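Local coordinates for predicted protein (Acinetobacter sp. RUH2624, PDB 4MEA) that hydrolyses epoxides as a secreted Cif-type virulence factor built on the alpha/beta hydrolase fold, at residues P177-G180 and W181-G184; Y130-D134 and L135-A139; T219-L222 and L223-I227. All blocks are in the same frame, centred on the assembly; numbering follows the deposited sequence.

Contact 1 (P177-G180 and W181-G184); sequences PGLG and WHFG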
loop_
_atom_site.group_PDB
_atom_site.type_symbol
_atom_site.label_atom_id
_atom_site.label_comp_id
_atom_site.label_asym_id
_atom_site.label_seq_id
_atom_site.Cartn_x
_atom_site.Cartn_y
_atom_site.Cartn_z
ATOM N N PRO A 177 4.187 7.925 0.528
ATOM C CA PRO A 177 3.655 6.760 -0.201
ATOM C C PRO A 177 3.915 6.856 -1.705
ATOM O O PRO A 177 3.705 7.911 -2.304
ATOM C CB PRO A 177 2.153 6.826 0.094
ATOM C CG PRO A 177 2.092 7.461 1.461
ATOM C CD PRO A 177 3.193 8.505 1.453
ATOM N N GLY A 178 4.382 5.766 -2.305
ATOM C CA GLY A 178 4.751 5.776 -3.709
ATOM C C GLY A 178 3.693 5.239 -4.653
ATOM O O GLY A 178 2.658 4.704 -4.221
ATOM N N LEU A 179 3.960 5.391 -5.950
ATOM C CA LEU A 179 3.065 4.912 -7.013
ATOM C C LEU A 179 2.701 3.434 -6.856
ATOM O O LEU A 179 1.617 2.994 -7.255
ATOM C CB LEU A 179 3.720 5.132 -8.380
ATOM C CG LEU A 179 2.950 4.647 -9.610
ATOM C CD1 LEU A 179 1.597 5.336 -9.713
ATOM C CD2 LEU A 179 3.776 4.869 -10.874
ATOM N N GLY A 180 3.614 2.659 -6.284
ATOM C CA GLY A 180 3.393 1.234 -6.158
ATOM C C GLY A 180 2.429 0.791 -5.070
ATOM O O GLY A 180 1.854 -0.293 -5.177
ATOM N N TRP A 181 2.252 1.593 -4.020
ATOM C CA TRP A 181 1.578 1.077 -2.818
ATOM C C TRP A 181 0.140 0.631 -3.073
ATOM O O TRP A 181 -0.282 -0.430 -2.592
ATOM C CB TRP A 181 1.677 2.032 -1.605
ATOM C CG TRP A 181 0.596 3.100 -1.497
ATOM C CD1 TRP A 181 0.704 4.419 -1.865
ATOM C CD2 TRP A 181 -0.736 2.942 -0.968
ATOM N NE1 TRP A 181 -0.483 5.080 -1.622
ATOM C CE2 TRP A 181 -1.378 4.200 -1.067
ATOM C CE3 TRP A 181 -1.449 1.859 -0.430
ATOM C CZ2 TRP A 181 -2.697 4.402 -0.655
ATOM C CZ3 TRP A 181 -2.759 2.064 -0.018
ATOM C CH2 TRP A 181 -3.370 3.328 -0.132
ATOM N N HIS A 182 -0.613 1.396 -3.854
ATOM C CA HIS A 182 -2.005 1.013 -4.041
ATOM C C HIS A 182 -2.160 -0.261 -4.888
ATOM O O HIS A 182 -3.142 -0.980 -4.735
ATOM C CB HIS A 182 -2.858 2.171 -4.571
ATOM C CG HIS A 182 -2.716 2.411 -6.040
ATOM N ND1 HIS A 182 -1.603 3.006 -6.592
ATOM C CD2 HIS A 182 -3.548 2.138 -7.072
ATOM C CE1 HIS A 182 -1.754 3.086 -7.902
ATOM N NE2 HIS A 182 -2.929 2.571 -8.218
ATOM N N PHE A 183 -1.196 -0.559 -5.755
ATOM C CA PHE A 183 -1.284 -1.790 -6.534
ATOM C C PHE A 183 -1.237 -3.001 -5.598
ATOM O O PHE A 183 -1.848 -4.039 -5.877
ATOM C CB PHE A 183 -0.181 -1.884 -7.601
ATOM C CG PHE A 183 -0.281 -0.844 -8.692
ATOM C CD1 PHE A 183 -1.232 -0.956 -9.696
ATOM C CD2 PHE A 183 0.601 0.226 -8.735
ATOM C CE1 PHE A 183 -1.320 -0.008 -10.714
ATOM C CE2 PHE A 183 0.520 1.172 -9.750
ATOM C CZ PHE A 183 -0.447 1.049 -10.745
ATOM N N GLY A 184 -0.523 -2.858 -4.482
ATOM C CA GLY A 184 -0.465 -3.908 -3.477
ATOM C C GLY A 184 -1.692 -3.946 -2.583
ATOM O O GLY A 184 -2.309 -4.999 -2.394
#
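G178 and W181 are joined by a backbone turn: W181 N donates to G178 O at 3.1 Å, nearly straight at 163°. This i to i+3 bond turns the chain from strand 176-177 into helix 181-185, in the part of the alpha/beta hydrolase fold inserted between strands 151-157 and 267-272 of the main sheet. Two residues further on, F183 N makes a weak bond to G180 O. G180 is buried, and its CA lies at the edge of the F183 ring. The indole of W181 folds back over the turn because CG sits between the backbone N and the carbonyl carbon (chi1 87°). P177, a rigid and apolar neighbour, meets it there, CB touching W181 CD1 at 3.4 Å. Beyond the turn, the same indole meets the ring of F188 of the second subunit. H182 also packs against Y243, consistent with the His/Tyr pair that assists ring opening in Cif hydrolases. L179 touches the F183 ring, its CG 4.2 Å from F183 CE2, while H182 CE1 stands 3.5 Å above the F183 ring plane, offset toward the rim.

Contact 2 (Y130-D134 and L135-A139); sequences YVSHD and LGNTA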
loop_
_atom_site.group_PDB
_atom_site.type_symbol
_atom_site.label_atom_id
_atom_site.label_comp_id
_atom_site.label_asym_id
_atom_site.label_seq_id
_atom_site.Cartn_x
_atom_site.Cartn_y
_atom_site.Cartn_z
ATOM N N TYR A 130 -9.575 6.822 -29.848
ATOM C CA TYR A 130 -9.716 6.127 -28.572
ATOM C C TYR A 130 -8.935 6.878 -27.487
ATOM O O TYR A 130 -7.741 7.152 -27.638
ATOM C CB TYR A 130 -9.193 4.693 -28.708
ATOM C CG TYR A 130 -9.593 3.738 -27.604
ATOM C CD1 TYR A 130 -10.732 2.944 -27.727
ATOM C CD2 TYR A 130 -8.813 3.592 -26.455
ATOM C CE1 TYR A 130 -11.097 2.043 -26.733
ATOM C CE2 TYR A 130 -9.178 2.690 -25.444
ATOM C CZ TYR A 130 -10.320 1.915 -25.596
ATOM O OH TYR A 130 -10.699 1.009 -24.614
ATOM N N VAL A 131 -9.628 7.228 -26.407
ATOM C CA VAL A 131 -9.063 8.065 -25.353
ATOM C C VAL A 131 -9.300 7.357 -24.023
ATOM O O VAL A 131 -10.440 7.017 -23.687
ATOM C CB VAL A 131 -9.702 9.486 -25.353
ATOM C CG1 VAL A 131 -9.166 10.338 -24.201
ATOM C CG2 VAL A 131 -9.461 10.187 -26.692
ATOM N N SER A 132 -8.223 7.119 -23.277
ATOM C CA SER A 132 -8.292 6.302 -22.066
ATOM C C SER A 132 -7.613 6.995 -20.878
ATOM O O SER A 132 -6.671 7.760 -21.071
ATOM C CB SER A 132 -7.631 4.948 -22.354
ATOM O OG SER A 132 -7.470 4.184 -21.182
ATOM N N HIS A 133 -8.094 6.730 -19.658
ATOM C CA HIS A 133 -7.523 7.326 -18.443
ATOM C C HIS A 133 -7.460 6.318 -17.295
ATOM O O HIS A 133 -8.378 5.521 -17.123
ATOM C CB HIS A 133 -8.346 8.552 -18.010
ATOM C CG HIS A 133 -7.818 9.247 -16.786
ATOM N ND1 HIS A 133 -8.495 9.252 -15.585
ATOM C CD2 HIS A 133 -6.700 9.987 -16.589
ATOM C CE1 HIS A 133 -7.811 9.954 -14.697
ATOM N NE2 HIS A 133 -6.717 10.409 -15.279
ATOM N N ASP A 134 -6.384 6.367 -16.505
ATOM C CA ASP A 134 -6.278 5.527 -15.307
ATOM C C ASP A 134 -6.487 4.051 -15.680
ATOM O O ASP A 134 -5.857 3.565 -16.621
ATOM C CB ASP A 134 -7.281 5.993 -14.245
ATOM C CG ASP A 134 -6.974 5.452 -12.858
ATOM O OD1 ASP A 134 -6.350 6.185 -12.059
ATOM O OD2 ASP A 134 -7.364 4.303 -12.549
ATOM N N LEU A 135 -7.359 3.346 -14.958
ATOM C CA LEU A 135 -7.595 1.921 -15.223
ATOM C C LEU A 135 -8.039 1.650 -16.666
ATOM O O LEU A 135 -7.934 0.526 -17.150
ATOM C CB LEU A 135 -8.619 1.334 -14.251
ATOM C CG LEU A 135 -8.159 0.847 -12.876
ATOM C CD1 LEU A 135 -9.347 0.191 -12.149
ATOM C CD2 LEU A 135 -6.983 -0.117 -12.977
ATOM N N GLY A 136 -8.541 2.669 -17.351
ATOM C CA GLY A 136 -8.814 2.522 -18.771
ATOM C C GLY A 136 -7.554 2.046 -19.480
ATOM O O GLY A 136 -7.622 1.280 -20.441
ATOM N N ASN A 137 -6.400 2.504 -18.994
ATOM C CA ASN A 137 -5.106 2.149 -19.583
ATOM C C ASN A 137 -4.757 0.690 -19.330
ATOM O O ASN A 137 -4.000 0.072 -20.090
ATOM C CB ASN A 137 -3.994 3.041 -19.020
ATOM C CG ASN A 137 -4.164 4.489 -19.394
ATOM O OD1 ASN A 137 -5.094 4.848 -20.117
ATOM N ND2 ASN A 137 -3.261 5.341 -18.902
ATOM N N THR A 138 -5.306 0.155 -18.245
ATOM C CA THR A 138 -5.154 -1.254 -17.909
ATOM C C THR A 138 -6.107 -2.116 -18.737
ATOM O O THR A 138 -5.748 -3.209 -19.191
ATOM C CB THR A 138 -5.443 -1.489 -16.416
ATOM O OG1 THR A 138 -4.321 -1.039 -15.643
ATOM C CG2 THR A 138 -5.698 -2.967 -16.143
ATOM N N ALA A 139 -7.318 -1.609 -18.939
ATOM C CA ALA A 139 -8.364 -2.349 -19.636
ATOM C C ALA A 139 -8.145 -2.455 -21.148
ATOM O O ALA A 139 -8.679 -3.361 -21.796
ATOM C CB ALA A 139 -9.727 -1.708 -19.358
#
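The nucleophile elbow of the alpha/beta hydrolase fold lies here, where strand 128-133 turns sharply into helix 136-146, and its turn is fastened by G136 N bonding to H133 O at 2.9 Å. H133 to G136 form a type II' beta turn with D134 at its first corner, where the positive phi (55°) is strained but usual for the nucleophile of this fold. A second bond follows at once, N137 N to D134 O at 2.7 Å, so consecutive carbonyls of the turn are taken up by consecutive amides of the helix start. G136, having no side chain, lets the helix backbone come close to the end of the strand. The carboxylate of D134 bends forward: CG lies opposite the backbone N (chi1 -164°), and OD2 accepts from L135 N at 2.6 Å on its anti side, 26° out of the carboxylate plane. L135 runs alongside, its CG 3.6 Å from D134 OD2. F67 N also donates to OD2, while OD1 is bonded to H305 NE2; H133 meets the H305 ring and bonds to H305 O. N137 reaches S159 O through ND2. A carboxylate held by two backbone amides on one oxygen and a histidine on the other matches the nucleophile, oxyanion-hole amides and catalytic histidine of epoxide hydrolases, so D134 is probably the residue that attacks the epoxide.

Contact 3 (T219-L222 and L223-I227); sequences TPEL and LAELI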
loop_
_atom_site.group_PDB
_atom_site.type_symbol
_atom_site.label_atom_id
_atom_site.label_comp_id
_atom_site.label_asym_id
_atom_site.label_seq_id
_atom_site.Cartn_x
_atom_site.Cartn_y
_atom_site.Cartn_z
ATOM N N THR A 219 -14.993 19.790 -3.573
ATOM C CA THR A 219 -15.921 20.112 -2.498
ATOM C C THR A 219 -16.564 18.842 -1.972
ATOM O O THR A 219 -16.498 17.791 -2.613
ATOM C CB THR A 219 -17.037 21.043 -3.001
ATOM O OG1 THR A 219 -17.835 20.346 -3.971
ATOM C CG2 THR A 219 -16.441 22.275 -3.639
ATOM N N PRO A 220 -17.194 18.930 -0.793
ATOM C CA PRO A 220 -17.837 17.734 -0.243
ATOM C C PRO A 220 -18.922 17.177 -1.179
ATOM O O PRO A 220 -19.085 15.952 -1.254
ATOM C CB PRO A 220 -18.445 18.240 1.071
ATOM C CG PRO A 220 -17.543 19.377 1.474
ATOM C CD PRO A 220 -17.138 20.038 0.179
ATOM N N GLU A 221 -19.635 18.052 -1.889
ATOM C CA GLU A 221 -20.712 17.603 -2.782
ATOM C C GLU A 221 -20.175 16.961 -4.050
ATOM O O GLU A 221 -20.722 15.960 -4.520
ATOM C CB GLU A 221 -21.671 18.745 -3.143
ATOM C CG GLU A 221 -22.478 18.507 -4.429
ATOM C CD GLU A 221 -23.459 17.342 -4.323
ATOM O OE1 GLU A 221 -23.763 16.911 -3.188
ATOM O OE2 GLU A 221 -23.930 16.855 -5.378
ATOM N N LEU A 222 -19.120 17.540 -4.622
ATOM C CA LEU A 222 -18.470 16.903 -5.769
ATOM C C LEU A 222 -17.903 15.539 -5.356
ATOM O O LEU A 222 -18.040 14.551 -6.077
ATOM C CB LEU A 222 -17.372 17.789 -6.365
ATOM C CG LEU A 222 -16.594 17.124 -7.512
ATOM C CD1 LEU A 222 -17.499 16.783 -8.696
ATOM C CD2 LEU A 222 -15.443 18.005 -7.974
ATOM N N LEU A 223 -17.272 15.482 -4.186
ATOM C CA LEU A 223 -16.737 14.215 -3.708
ATOM C C LEU A 223 -17.848 13.178 -3.532
ATOM O O LEU A 223 -17.693 12.026 -3.943
ATOM C CB LEU A 223 -15.907 14.403 -2.429
ATOM C CG LEU A 223 -14.539 15.077 -2.638
ATOM C CD1 LEU A 223 -13.898 15.492 -1.305
ATOM C CD2 LEU A 223 -13.577 14.187 -3.444
ATOM N N ALA A 224 -18.971 13.579 -2.940
ATOM C CA ALA A 224 -20.102 12.666 -2.783
ATOM C C ALA A 224 -20.553 12.089 -4.133
ATOM O O ALA A 224 -20.869 10.898 -4.240
ATOM C CB ALA A 224 -21.273 13.365 -2.069
ATOM N N GLU A 225 -20.556 12.929 -5.163
ATOM C CA GLU A 225 -20.926 12.495 -6.520
ATOM C C GLU A 225 -19.913 11.527 -7.133
ATOM O O GLU A 225 -20.296 10.577 -7.822
ATOM C CB GLU A 225 -21.095 13.703 -7.440
ATOM C CG GLU A 225 -22.241 14.592 -7.048
ATOM C CD GLU A 225 -22.400 15.769 -7.983
ATOM O OE1 GLU A 225 -21.697 15.807 -9.017
ATOM O OE2 GLU A 225 -23.229 16.649 -7.682
ATOM N N LEU A 226 -18.629 11.778 -6.888
ATOM C CA LEU A 226 -17.565 10.898 -7.372
ATOM C C LEU A 226 -17.492 9.576 -6.606
ATOM O O LEU A 226 -17.096 8.549 -7.157
ATOM C CB LEU A 226 -16.207 11.605 -7.300
ATOM C CG LEU A 226 -16.102 12.795 -8.253
ATOM C CD1 LEU A 226 -14.805 13.559 -8.040
ATOM C CD2 LEU A 226 -16.214 12.289 -9.685
ATOM N N ILE A 227 -17.879 9.603 -5.336
ATOM C CA ILE A 227 -17.702 8.439 -4.472
ATOM C C ILE A 227 -18.920 7.515 -4.444
ATOM O O ILE A 227 -18.781 6.299 -4.294
ATOM C CB ILE A 227 -17.279 8.867 -3.053
ATOM C CG1 ILE A 227 -15.933 9.596 -3.134
ATOM C CG2 ILE A 227 -17.197 7.654 -2.135
ATOM C CD1 ILE A 227 -15.503 10.315 -1.846
#
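Two carboxylates, of E221 and E225, are the flat groups that meet, one helical turn apart, with their planes 78° apart and so nearly perpendicular. E221 OE2 and E225 OE2 lie only 2.4 Å from each other; if this very short spacing is real, one acid group probably holds a proton and donates it, which would relieve the clash of like charges. The two chains get there by different routes. E221 starts with CG opposite the backbone N (chi1 159°) and bends at chi2, whereas E225 is extended beyond CG. The methylene group of E225 lies alongside the E221 acid as well, CG 3.3 Å from E221 OE2. E221 lies in the first turn of helix 220-227, where an acid would probably be favoured by the partly positive amino end; E225 follows one turn on. T219 is the N-cap of this helix: OG1 accepts from L222 N at 3.2 Å, in place of the carbonyl that a preceding turn would supply. P220 fits the opening position because it has no N-H needing a partner there. The alpha-helical ladder then begins with i to i+4 bonds: L223 N meets T219 O at 2.9 Å, A224 N and E225 N follow to P220 O and E221 O, and L226 N meets L222 O at 2.9 Å. On another side of the helix L222 and L226 form an apolar pair, CG of the first 4.0 Å from CD1 of the second, with E309 of helix 307-323 beside both. L223, more deeply buried, packs on S205 of helix 200-211 and on F218. A224, small enough for a close approach, packs on M19 of helix 13-25, and its CB lies 3.5 Å from P220 O.

Contact 2 is buried and central, its centre about 5 Å from the centre of the chain, and joins a main-sheet strand to its following helix. Contacts 1 and 3, each centred about 17 Å from that point, are partly buried but differ in company: contact 1 packs partly against the second subunit, while no other chain touches contact 3. H246 links the first two, meeting F183 of 177-184 and T138 of 130-139, whose nearest atoms are about 6 Å apart. Their chemistry follows their places. Directed polar bonds position a probable catalytic acid in contact 2, aromatic rings crowd contact 1, and contact 3 is an ordinary helix start with two partly exposed acids meeting along one side.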